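Local coordinates for uncharacterized protein lp_2219 (Lactobacillus plantarum, PDB 3HFQ) that is of unknown function but folds as a seven-bladed beta-propeller of the lactonase family and may, like relatives in that family, act on a lactone, at residues Cys52-Asp57 with Gly119-Thr124; Val100-Tyr105 with Thr109-Lys114; Thr237-Ala242 with Gly285-Asp290. The protein carries 1 engineered substitution. All blocks are in the same frame, centred on the assembly; numbering follows the deposited sequence.

From the N terminus, the chain first builds the antiparallel blade 45-84, which supplies the first segment of contact 1 on strand 52-59. It then enters the next blade, where contact 2 closes the tight hairpin of strands 99-104 and 109-115. Only after that does strand 121-128 bring G119-T124 back to C52-D57, so contact 1 encloses contact 2 and ties one blade to the next. The two also touch, probably through a hydrogen bond from K114 N to T122 O. Contact 3 follows in series on the opposite side of the chain's centre, about 29 Å from contact 1 between centres, bringing together two inter-blade connections of the propeller ring.

Contact 1. Residues Cys52-Asp57 with Gly119-Thr124; sequences CLYSVD and GALTLT
Y54 reaches from its strand toward G119 and L121, and its side chain carries most of the contact. From CB, CG lies anti to the carbonyl carbon (chi1 -62°), which sends the ring across to the other segment. On the ring, CD1 comes first, packing 3.7 Å from L121 CD1. Further out, CE1 touches the second methyl of the same leucine, L121 CD2, at 3.8 Å, so both branches of L121 lie along this side of the tyrosine at a slant. At the tip, Y54 OH donates to G119 O over 2.8 Å. The donor sits in the carbonyl plane on a lone pair, with a C=O...donor angle of 121°, and the oxygen lies at the ring's edge, close to its plane. That bond anchors the tip, while the packing of L121 on CD1 and CE1 limits how the ring can turn. A phenylalanine in place of Y54 could still pack on L121, but G119 O would probably lose its hydroxyl partner and the ring its anchor at the tip.

Beside the hydroxyl, C52 SG rests 4.0 Å from G119 CA. The sulfur fills the side on which G119 would carry a CB, and the glycine's positive phi of 100° itself favours a residue without one. I115 and A67 also pack against Y54, one from each blade. Strand 52-59 belongs to blade 45-84 and strand 121-128 is the outermost of blade 90-128: this is the buried, largely apolar packing of adjacent blades in a beta-propeller.

Contact 2. Residues Val100-Tyr105 with Thr109-Lys114; sequences VYSANY and TAEVMK
Y101 and V112 lie side by side and point the same way. The valine meets the tyrosine at its rim: V112 CG2 is 4.0 Å from Y101 CD1, in the plane of the ring, and CG1 packs beside CE1. Y101 OH bonds to D94. A103 and A110 share this face. N104 and T109 are parallel neighbours on the other face, with T109 OG1 3.2 Å from N104 CB; the N104 amide turns off to T86 O and K107 N. The two strands form the central antiparallel hairpin of a four-stranded propeller blade. Its hydrogen-bonded pairs are V100 with M113, S102 with E111 and N104 with T109; the bond from E111 N to S102 O, at 2.9 Å, is nearly straight (172°), whereas T109 N to N104 O is weak. S102 OG sits between its backbone N and carbonyl carbon (chi1 59°) and reaches two waters. One, 3.0 Å from S102 OG, donates to V100 O; the other, 2.8 Å from S102 OG, donates to E111 OE1. E111 OE2 is held by T126. Selenomethionine M113, extended beyond CG, brings its CE to 4.0 Å from S102 OG.

Contact 3. Residues Thr237-Ala242 with Gly285-Asp290; sequences TAHNGA and GDFPRD
H239 and F287 make the whole of this small contact, ring against ring. H239 CE1 is 3.8 Å from F287 CZ, and ND1 follows at 4.1 Å from the same CZ, so one corner of the imidazole meets the far end of the phenyl ring. The planes are almost parallel, 8° apart, yet the centroids stand 5.9 Å from each other: the rings meet rim to rim, the centre of the H239 ring lying roughly 1.9 Å off the plane of the F287 ring, and neither covers the face of the other. This is a van der Waals contact rather than a stack. The two side chains approach at about a right angle, coming from separate loops. H239 gets there with CG anti to the backbone N (chi1 174°), which carries the imidazole out toward the phenylalanine.

Polar interactions serve to shape the loop behind F287 rather than to join the two segments. F287 itself has a positive phi, 64°, and P288 next to it is the centre of an inverse gamma turn. N262 grips the chain leading into this turn at two points, accepting from F287 N through OD1 and bonding to D286 OD1 through ND2, while N306 takes D286 OD2. At the far end of the segment, D290 forms a salt bridge with R246.

The contact lies at the surface, with H239 exposed, and no helix is near because the chain has none. H239 stands in the connection that leads from strand 222-230 into strand 241-247, at the start of blade 241-282; F287 stands in the connection that leaves the same blade, between strands 275-282 and 290-293. The rings thus touch where two successive inter-blade connections come together, with R259 of strand 253-259 packing against F287.

Contact 1. Residues Cys52-Asp57 with Gly119-Thr124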
# COMPACT_ATOMS: atom_id res chain seq x y z
N CYS A 52 16.50 -6.57 3.19
CA CYS A 52 15.78 -7.83 3.07
C CYS A 52 14.43 -7.44 2.48
O CYS A 52 13.89 -6.38 2.80
CB CYS A 52 15.61 -8.50 4.43
SG CYS A 52 17.07 -9.44 4.94
N LEU A 53 13.92 -8.30 1.61
CA LEU A 53 12.65 -8.07 0.95
C LEU A 53 11.62 -9.07 1.45
O LEU A 53 11.91 -10.26 1.56
CB LEU A 53 12.82 -8.21 -0.57
CG LEU A 53 11.58 -8.17 -1.46
CD1 LEU A 53 10.90 -6.81 -1.37
CD2 LEU A 53 12.01 -8.45 -2.90
N TYR A 54 10.43 -8.58 1.75
CA TYR A 54 9.35 -9.44 2.22
C TYR A 54 8.20 -9.28 1.23
O TYR A 54 7.77 -8.17 0.94
CB TYR A 54 8.95 -9.02 3.64
CG TYR A 54 10.10 -9.19 4.62
CD1 TYR A 54 10.51 -10.46 5.02
CD2 TYR A 54 10.85 -8.09 5.04
CE1 TYR A 54 11.64 -10.63 5.83
CE2 TYR A 54 11.99 -8.26 5.85
CZ TYR A 54 12.37 -9.54 6.23
OH TYR A 54 13.51 -9.72 7.00
N SER A 55 7.73 -10.40 0.70
CA SER A 55 6.68 -10.36 -0.30
C SER A 55 5.52 -11.31 -0.05
O SER A 55 5.68 -12.37 0.55
CB SER A 55 7.27 -10.69 -1.67
OG SER A 55 7.83 -12.00 -1.66
N VAL A 56 4.35 -10.90 -0.53
CA VAL A 56 3.16 -11.73 -0.43
C VAL A 56 3.57 -12.97 -1.20
O VAL A 56 4.29 -12.87 -2.20
CB VAL A 56 1.97 -11.05 -1.13
CG1 VAL A 56 0.80 -12.02 -1.26
CG2 VAL A 56 1.55 -9.82 -0.32
N ASP A 57 3.14 -14.14 -0.75
CA ASP A 57 3.56 -15.37 -1.40
C ASP A 57 2.47 -16.44 -1.45
O ASP A 57 1.71 -16.62 -0.50
CB ASP A 57 4.80 -15.88 -0.66
CG ASP A 57 5.30 -17.21 -1.18
OD1 ASP A 57 5.29 -17.42 -2.41
OD2 ASP A 57 5.72 -18.04 -0.35
N GLY A 119 17.32 -12.42 8.74
CA GLY A 119 16.20 -11.92 7.96
C GLY A 119 15.02 -12.86 7.82
O GLY A 119 13.92 -12.44 7.45
N ALA A 120 15.23 -14.14 8.14
CA ALA A 120 14.18 -15.15 8.04
C ALA A 120 13.04 -14.84 9.01
O ALA A 120 13.24 -14.15 10.02
CB ALA A 120 14.76 -16.53 8.33
N LEU A 121 11.85 -15.35 8.72
CA LEU A 121 10.67 -15.10 9.54
C LEU A 121 10.09 -16.29 10.30
O LEU A 121 10.29 -17.44 9.92
CB LEU A 121 9.55 -14.50 8.68
CG LEU A 121 9.85 -13.19 7.96
CD1 LEU A 121 8.63 -12.79 7.13
CD2 LEU A 121 10.19 -12.11 8.97
N THR A 122 9.36 -15.97 11.37
CA THR A 122 8.69 -16.96 12.21
C THR A 122 7.36 -16.36 12.66
O THR A 122 7.33 -15.25 13.19
CB THR A 122 9.50 -17.32 13.46
OG1 THR A 122 10.81 -17.76 13.09
CG2 THR A 122 8.81 -18.43 14.24
N LEU A 123 6.28 -17.09 12.44
CA LEU A 123 4.94 -16.63 12.82
C LEU A 123 4.81 -16.52 14.34
O LEU A 123 5.24 -17.42 15.07
CB LEU A 123 3.89 -17.60 12.29
CG LEU A 123 2.42 -17.28 12.58
CD1 LEU A 123 2.00 -16.01 11.85
CD2 LEU A 123 1.56 -18.46 12.14
N THR A 124 4.19 -15.44 14.81
CA THR A 124 3.99 -15.25 16.24
C THR A 124 2.53 -15.05 16.63
O THR A 124 2.10 -15.50 17.69
CB THR A 124 4.78 -14.02 16.79
OG1 THR A 124 4.43 -12.85 16.04
CG2 THR A 124 6.29 -14.26 16.68

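Contact 2. Residues Val100-Tyr105 with Thr109-Lys114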
# COMPACT_ATOMS: atom_id res chain seq x y z
N VAL A 100 7.43 -8.32 11.21
CA VAL A 100 6.83 -8.12 9.89
C VAL A 100 5.32 -8.30 10.07
O VAL A 100 4.88 -9.27 10.70
CB VAL A 100 7.36 -9.14 8.84
CG1 VAL A 100 6.45 -9.16 7.61
CG2 VAL A 100 8.78 -8.76 8.42
N TYR A 101 4.54 -7.37 9.55
CA TYR A 101 3.08 -7.44 9.66
C TYR A 101 2.47 -7.72 8.30
O TYR A 101 2.99 -7.28 7.27
CB TYR A 101 2.52 -6.11 10.16
CG TYR A 101 3.13 -5.59 11.44
CD1 TYR A 101 2.94 -6.25 12.65
CD2 TYR A 101 3.87 -4.41 11.43
CE1 TYR A 101 3.49 -5.75 13.83
CE2 TYR A 101 4.43 -3.90 12.60
CZ TYR A 101 4.23 -4.57 13.80
OH TYR A 101 4.80 -4.08 14.95
N SER A 102 1.37 -8.46 8.28
CA SER A 102 0.68 -8.75 7.03
C SER A 102 -0.82 -8.73 7.25
O SER A 102 -1.31 -9.00 8.35
CB SER A 102 1.12 -10.11 6.45
OG SER A 102 0.85 -11.18 7.34
N ALA A 103 -1.55 -8.39 6.19
CA ALA A 103 -3.01 -8.32 6.23
C ALA A 103 -3.58 -9.31 5.23
O ALA A 103 -3.13 -9.38 4.09
CB ALA A 103 -3.46 -6.91 5.86
N ASN A 104 -4.58 -10.09 5.65
CA ASN A 104 -5.17 -11.06 4.73
C ASN A 104 -6.63 -10.71 4.46
O ASN A 104 -7.48 -10.75 5.35
CB ASN A 104 -5.07 -12.48 5.30
CG ASN A 104 -5.37 -13.53 4.25
OD1 ASN A 104 -6.44 -13.54 3.63
ND2 ASN A 104 -4.42 -14.43 4.03
N TYR A 105 -6.90 -10.38 3.20
CA TYR A 105 -8.23 -9.99 2.75
C TYR A 105 -9.30 -11.05 2.94
O TYR A 105 -10.28 -10.84 3.66
CB TYR A 105 -8.14 -9.59 1.28
CG TYR A 105 -9.40 -8.97 0.72
CD1 TYR A 105 -10.46 -9.76 0.26
CD2 TYR A 105 -9.53 -7.59 0.61
CE1 TYR A 105 -11.61 -9.19 -0.29
CE2 TYR A 105 -10.67 -7.00 0.07
CZ TYR A 105 -11.70 -7.81 -0.39
OH TYR A 105 -12.82 -7.21 -0.93
N THR A 109 -7.76 -11.53 8.57
CA THR A 109 -6.75 -11.58 9.62
C THR A 109 -5.60 -10.59 9.50
O THR A 109 -5.32 -10.06 8.42
CB THR A 109 -6.11 -12.98 9.69
OG1 THR A 109 -5.53 -13.29 8.41
CG2 THR A 109 -7.15 -14.03 10.02
N ALA A 110 -4.96 -10.36 10.63
CA ALA A 110 -3.78 -9.51 10.73
C ALA A 110 -2.79 -10.48 11.36
O ALA A 110 -3.09 -11.12 12.37
CB ALA A 110 -4.03 -8.34 11.67
N GLU A 111 -1.63 -10.64 10.75
CA GLU A 111 -0.63 -11.55 11.28
C GLU A 111 0.67 -10.84 11.62
O GLU A 111 0.99 -9.79 11.04
CB GLU A 111 -0.34 -12.68 10.28
CG GLU A 111 -1.44 -13.73 10.11
CD GLU A 111 -0.88 -15.05 9.63
OE1 GLU A 111 0.18 -15.03 8.96
OE2 GLU A 111 -1.48 -16.12 9.90
N VAL A 112 1.41 -11.41 12.57
CA VAL A 112 2.68 -10.84 13.01
C VAL A 112 3.74 -11.93 12.97
O VAL A 112 3.49 -13.07 13.38
CB VAL A 112 2.58 -10.31 14.46
CG1 VAL A 112 3.89 -9.61 14.85
CG2 VAL A 112 1.39 -9.37 14.60
N MSE A 113 4.91 -11.59 12.45
CA MSE A 113 6.03 -12.52 12.36
C MSE A 113 7.27 -11.83 12.90
O MSE A 113 7.38 -10.61 12.81
CB MSE A 113 6.26 -12.91 10.89
CG MSE A 113 5.15 -13.74 10.29
SE MSE A 113 5.08 -13.59 8.37
CE MSE A 113 3.32 -14.31 8.05
N LYS A 114 8.19 -12.60 13.47
CA LYS A 114 9.41 -12.00 14.01
C LYS A 114 10.58 -12.26 13.05
O LYS A 114 10.67 -13.33 12.45
CB LYS A 114 9.72 -12.56 15.40
CG LYS A 114 9.91 -14.06 15.47
CD LYS A 114 10.15 -14.51 16.91
CE LYS A 114 10.42 -16.01 17.00
NZ LYS A 114 10.58 -16.47 18.41
O HOH W 1 3.15 -11.17 9.33
O HOH W 2 0.70 -13.65 6.13

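Contact 3. Residues Thr237-Ala242 with Gly285-Asp290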
# COMPACT_ATOMS: atom_id res chain seq x y z
N THR A 237 -20.46 7.75 -12.70
CA THR A 237 -21.23 6.66 -12.09
C THR A 237 -20.75 5.24 -12.35
O THR A 237 -21.26 4.30 -11.74
CB THR A 237 -22.70 6.77 -12.53
OG1 THR A 237 -22.76 6.96 -13.94
CG2 THR A 237 -23.37 7.95 -11.84
N ALA A 238 -19.77 5.07 -13.23
CA ALA A 238 -19.25 3.73 -13.53
C ALA A 238 -18.41 3.21 -12.37
O ALA A 238 -18.14 3.94 -11.41
CB ALA A 238 -18.42 3.77 -14.81
N HIS A 239 -17.99 1.95 -12.45
CA HIS A 239 -17.19 1.33 -11.40
C HIS A 239 -15.89 2.07 -11.10
O HIS A 239 -15.18 2.49 -12.01
CB HIS A 239 -16.88 -0.13 -11.76
CG HIS A 239 -15.94 -0.81 -10.80
ND1 HIS A 239 -14.58 -0.59 -10.80
CD2 HIS A 239 -16.19 -1.69 -9.80
CE1 HIS A 239 -14.02 -1.32 -9.85
NE2 HIS A 239 -14.97 -1.99 -9.23
N ASN A 240 -15.61 2.25 -9.82
CA ASN A 240 -14.37 2.87 -9.40
C ASN A 240 -14.03 2.42 -8.01
O ASN A 240 -14.88 2.40 -7.12
CB ASN A 240 -14.44 4.40 -9.40
CG ASN A 240 -13.07 5.03 -9.21
OD1 ASN A 240 -12.26 5.08 -10.13
ND2 ASN A 240 -12.79 5.48 -7.99
N GLY A 241 -12.77 2.03 -7.83
CA GLY A 241 -12.31 1.60 -6.53
C GLY A 241 -11.01 2.31 -6.24
O GLY A 241 -10.01 2.10 -6.93
N ALA A 242 -11.00 3.19 -5.24
CA ALA A 242 -9.77 3.89 -4.88
C ALA A 242 -8.82 2.82 -4.37
O ALA A 242 -9.26 1.79 -3.87
CB ALA A 242 -10.06 4.94 -3.81
N GLY A 285 -3.30 3.70 -18.43
CA GLY A 285 -3.47 2.26 -18.38
C GLY A 285 -4.73 1.95 -17.60
O GLY A 285 -5.43 2.86 -17.17
N ASP A 286 -5.01 0.66 -17.41
CA ASP A 286 -6.22 0.27 -16.69
C ASP A 286 -5.91 -0.32 -15.32
O ASP A 286 -5.02 -1.17 -15.17
CB ASP A 286 -7.01 -0.74 -17.54
CG ASP A 286 -8.39 -1.05 -16.97
OD1 ASP A 286 -9.11 -0.11 -16.56
OD2 ASP A 286 -8.77 -2.24 -16.94
N PHE A 287 -6.65 0.15 -14.32
CA PHE A 287 -6.53 -0.30 -12.94
C PHE A 287 -5.21 -0.05 -12.21
O PHE A 287 -4.45 -0.97 -11.93
CB PHE A 287 -6.90 -1.79 -12.84
CG PHE A 287 -8.35 -2.02 -12.52
CD1 PHE A 287 -9.35 -1.39 -13.26
CD2 PHE A 287 -8.72 -2.85 -11.46
CE1 PHE A 287 -10.70 -1.59 -12.95
CE2 PHE A 287 -10.07 -3.06 -11.15
CZ PHE A 287 -11.06 -2.42 -11.90
N PRO A 288 -4.94 1.23 -11.88
CA PRO A 288 -3.72 1.62 -11.17
C PRO A 288 -3.85 1.27 -9.68
O PRO A 288 -4.29 2.09 -8.87
CB PRO A 288 -3.64 3.13 -11.41
CG PRO A 288 -5.10 3.51 -11.52
CD PRO A 288 -5.65 2.41 -12.39
N ARG A 289 -3.44 0.05 -9.32
CA ARG A 289 -3.53 -0.43 -7.95
C ARG A 289 -2.48 0.14 -7.00
O ARG A 289 -2.68 0.15 -5.79
CB ARG A 289 -3.48 -1.96 -7.95
CG ARG A 289 -3.68 -2.62 -6.59
CD ARG A 289 -4.10 -4.07 -6.77
NE ARG A 289 -3.93 -4.86 -5.55
CZ ARG A 289 -4.75 -5.84 -5.18
NH1 ARG A 289 -5.80 -6.15 -5.93
NH2 ARG A 289 -4.51 -6.52 -4.06
N ASP A 290 -1.36 0.60 -7.53
CA ASP A 290 -0.33 1.18 -6.68
C ASP A 290 0.54 2.17 -7.44
O ASP A 290 0.61 2.14 -8.67
CB ASP A 290 0.55 0.08 -6.06
CG ASP A 290 1.38 0.59 -4.88
OD1 ASP A 290 0.95 1.57 -4.22
OD2 ASP A 290 2.44 0.00 -4.59